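Local atomic coordinates of conserved domain protein (Streptococcus pneumoniae, PDB entry 2I7R), a protein that is of unknown function but belongs to the glyoxalase/bleomycin resistance/dioxygenase superfamily, whose members build metal-binding or ligand-binding pockets from paired beta-alpha-beta-beta-beta units. Residues I26-A31 against Y78-E83. Residues are numbered along the deposited sequence; the frame is centred on the assembly and turned at random.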
loop_
_atom_site.group_PDB
_atom_site.type_symbol
_atom_site.label_atom_id
_atom_site.label_comp_id
_atom_site.label_asym_id
_atom_site.label_seq_id
_atom_site.Cartn_x
_atom_site.Cartn_y
_atom_site.Cartn_z
ATOM N N ILE A 26 -3.479 4.327 16.440
ATOM C CA ILE A 26 -2.138 4.498 15.891
ATOM C C ILE A 26 -1.999 5.773 15.050
ATOM O O ILE A 26 -0.998 6.475 15.149
ATOM C CB ILE A 26 -1.727 3.291 15.078
ATOM C CG1 ILE A 26 -1.485 2.107 16.021
ATOM C CG2 ILE A 26 -0.481 3.630 14.210
ATOM C CD1 ILE A 26 -1.572 0.788 15.354
ATOM N N LEU A 27 -3.001 6.066 14.229
ATOM C CA LEU A 27 -2.943 7.184 13.317
ATOM C C LEU A 27 -3.412 8.464 13.998
ATOM O O LEU A 27 -3.187 9.575 13.492
ATOM C CB LEU A 27 -3.827 6.908 12.106
ATOM C CG LEU A 27 -3.377 5.848 11.095
ATOM C CD1 LEU A 27 -4.519 5.559 10.112
ATOM C CD2 LEU A 27 -2.058 6.293 10.397
ATOM N N ASP A 28 -4.080 8.294 15.145
ATOM C CA ASP A 28 -4.642 9.401 15.902
ATOM C C ASP A 28 -5.659 10.149 15.038
ATOM O O ASP A 28 -5.754 11.372 15.097
ATOM C CB ASP A 28 -3.535 10.356 16.358
ATOM C CG ASP A 28 -4.007 11.346 17.365
ATOM O OD1 ASP A 28 -4.942 11.033 18.112
ATOM O OD2 ASP A 28 -3.428 12.440 17.414
ATOM N N LYS A 29 -6.398 9.413 14.220
ATOM C CA LYS A 29 -7.557 9.998 13.528
ATOM C C LYS A 29 -8.579 8.925 13.296
ATOM O O LYS A 29 -8.226 7.737 13.142
ATOM C CB LYS A 29 -7.183 10.696 12.204
ATOM C CG LYS A 29 -6.863 9.785 11.062
ATOM C CD LYS A 29 -6.328 10.590 9.885
ATOM C CE LYS A 29 -7.413 11.378 9.187
ATOM N NZ LYS A 29 -6.782 12.416 8.311
ATOM N N LYS A 30 -9.844 9.336 13.285
ATOM C CA LYS A 30 -10.933 8.401 13.072
ATOM C C LYS A 30 -11.001 8.027 11.604
ATOM O O LYS A 30 -10.553 8.778 10.759
ATOM C CB LYS A 30 -12.284 9.011 13.529
ATOM C CG LYS A 30 -12.323 9.433 14.993
ATOM C CD LYS A 30 -12.371 8.242 15.901
ATOM C CE LYS A 30 -12.540 8.664 17.349
ATOM N NZ LYS A 30 -13.154 7.525 18.102
ATOM N N ALA A 31 -11.570 6.858 11.326
ATOM C CA ALA A 31 -11.986 6.484 9.988
ATOM C C ALA A 31 -12.969 7.538 9.457
ATOM O O ALA A 31 -13.845 7.987 10.196
ATOM C CB ALA A 31 -12.676 5.130 10.033
ATOM N N TYR A 78 6.199 9.526 18.222
ATOM C CA TYR A 78 6.850 8.566 19.102
ATOM C C TYR A 78 6.321 8.589 20.517
ATOM O O TYR A 78 5.912 7.558 21.036
ATOM C CB TYR A 78 8.359 8.786 19.120
ATOM C CG TYR A 78 9.132 7.740 19.862
ATOM C CD1 TYR A 78 8.866 6.392 19.666
ATOM C CD2 TYR A 78 10.154 8.099 20.753
ATOM C CE1 TYR A 78 9.584 5.420 20.307
ATOM C CE2 TYR A 78 10.893 7.125 21.419
ATOM C CZ TYR A 78 10.591 5.779 21.185
ATOM O OH TYR A 78 11.305 4.774 21.800
ATOM N N LYS A 79 6.335 9.770 21.121
ATOM C CA LYS A 79 5.853 9.964 22.479
ATOM C C LYS A 79 4.389 9.518 22.598
ATOM O O LYS A 79 4.020 8.817 23.541
ATOM C CB LYS A 79 5.987 11.439 22.899
ATOM C CG LYS A 79 5.637 11.698 24.385
ATOM C CD LYS A 79 5.145 13.128 24.624
ATOM C CE LYS A 79 6.322 14.091 24.774
ATOM N NZ LYS A 79 5.979 15.140 25.810
ATOM N N ARG A 80 3.579 9.937 21.634
ATOM C CA ARG A 80 2.168 9.613 21.599
ATOM C C ARG A 80 1.989 8.098 21.615
ATOM O O ARG A 80 1.229 7.545 22.453
ATOM C CB ARG A 80 1.510 10.248 20.360
ATOM C CG ARG A 80 0.019 10.023 20.230
ATOM C CD ARG A 80 -0.548 10.683 18.981
ATOM N NE ARG A 80 0.080 10.242 17.733
ATOM C CZ ARG A 80 -0.138 9.068 17.123
ATOM N NH1 ARG A 80 -0.969 8.156 17.653
ATOM N NH2 ARG A 80 0.514 8.788 15.978
ATOM N N LEU A 81 2.709 7.430 20.725
ATOM C CA LEU A 81 2.604 5.989 20.572
ATOM C C LEU A 81 3.109 5.207 21.780
ATOM O O LEU A 81 2.544 4.162 22.106
ATOM C CB LEU A 81 3.265 5.506 19.271
ATOM C CG LEU A 81 2.652 6.071 17.987
ATOM C CD1 LEU A 81 3.627 5.961 16.756
ATOM C CD2 LEU A 81 1.238 5.482 17.703
ATOM N N ASN A 82 4.173 5.693 22.420
ATOM C CA ASN A 82 4.747 5.053 23.621
ATOM C C ASN A 82 3.754 5.112 24.763
ATOM O O ASN A 82 3.584 4.130 25.483
ATOM C CB ASN A 82 6.048 5.732 24.086
ATOM C CG ASN A 82 7.283 5.160 23.431
ATOM O OD1 ASN A 82 7.224 4.224 22.616
ATOM N ND2 ASN A 82 8.432 5.726 23.782
ATOM N N GLU A 83 3.124 6.276 24.939
ATOM C CA GLU A 83 2.089 6.439 25.967
ATOM C C GLU A 83 0.924 5.500 25.702
ATOM O O GLU A 83 0.310 5.052 26.642
ATOM C CB GLU A 83 1.527 7.856 26.025
ATOM C CG GLU A 83 2.492 8.969 26.324
ATOM C CD GLU A 83 1.808 10.343 26.198
ATOM O OE1 GLU A 83 0.694 10.490 26.771
ATOM O OE2 GLU A 83 2.362 11.264 25.530
HETATM O O HOH W 1 -3.342 8.389 19.356
#
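Arg80 of helix 74-84 hydrogen-bonds the carbonyl of Ile26 near the C-terminal end of helix 16-27, joining the two helices of the paired beta-alpha-beta-beta-beta fold of the glyoxalase superfamily. Both terminal nitrogens bond to the one oxygen: Arg80 NH2 to Ile26 O is 2.9 Å with a C=O...N angle of 155°, whereas Arg80 NH1, at 3.0 Å from the same O, sits above the carbonyl plane. The oxygen lies at the guanidinium edge, in its plane, and the bend at chi3 (57°) turns NE out of the otherwise extended chain. Asn77 OD1 also accepts from NH2. Asp28, which leaves the helix with positive phi, lays its CB over one guanidinium face, 3.6 Å from Arg80 NH1. Its carboxylate is nearly parallel to the guanidinium but forms no salt bridge; Asp28 OD2 is 4.2 Å from Arg80 NE, and a water that accepts from Arg80 NH1 donates weakly to Asp28 OD1. Leu81 CD2 comes within 3.5 Å of Ile26 O and makes an apolar contact with Ile26 CG2 at 4.3 Å. Ile26 and Leu81 both rest on Phe114 of strand 111-116; Leu81 also meets strand 100-105, and Leu27 reaches both strand 111-116 and strand 38-43 of the other sheet.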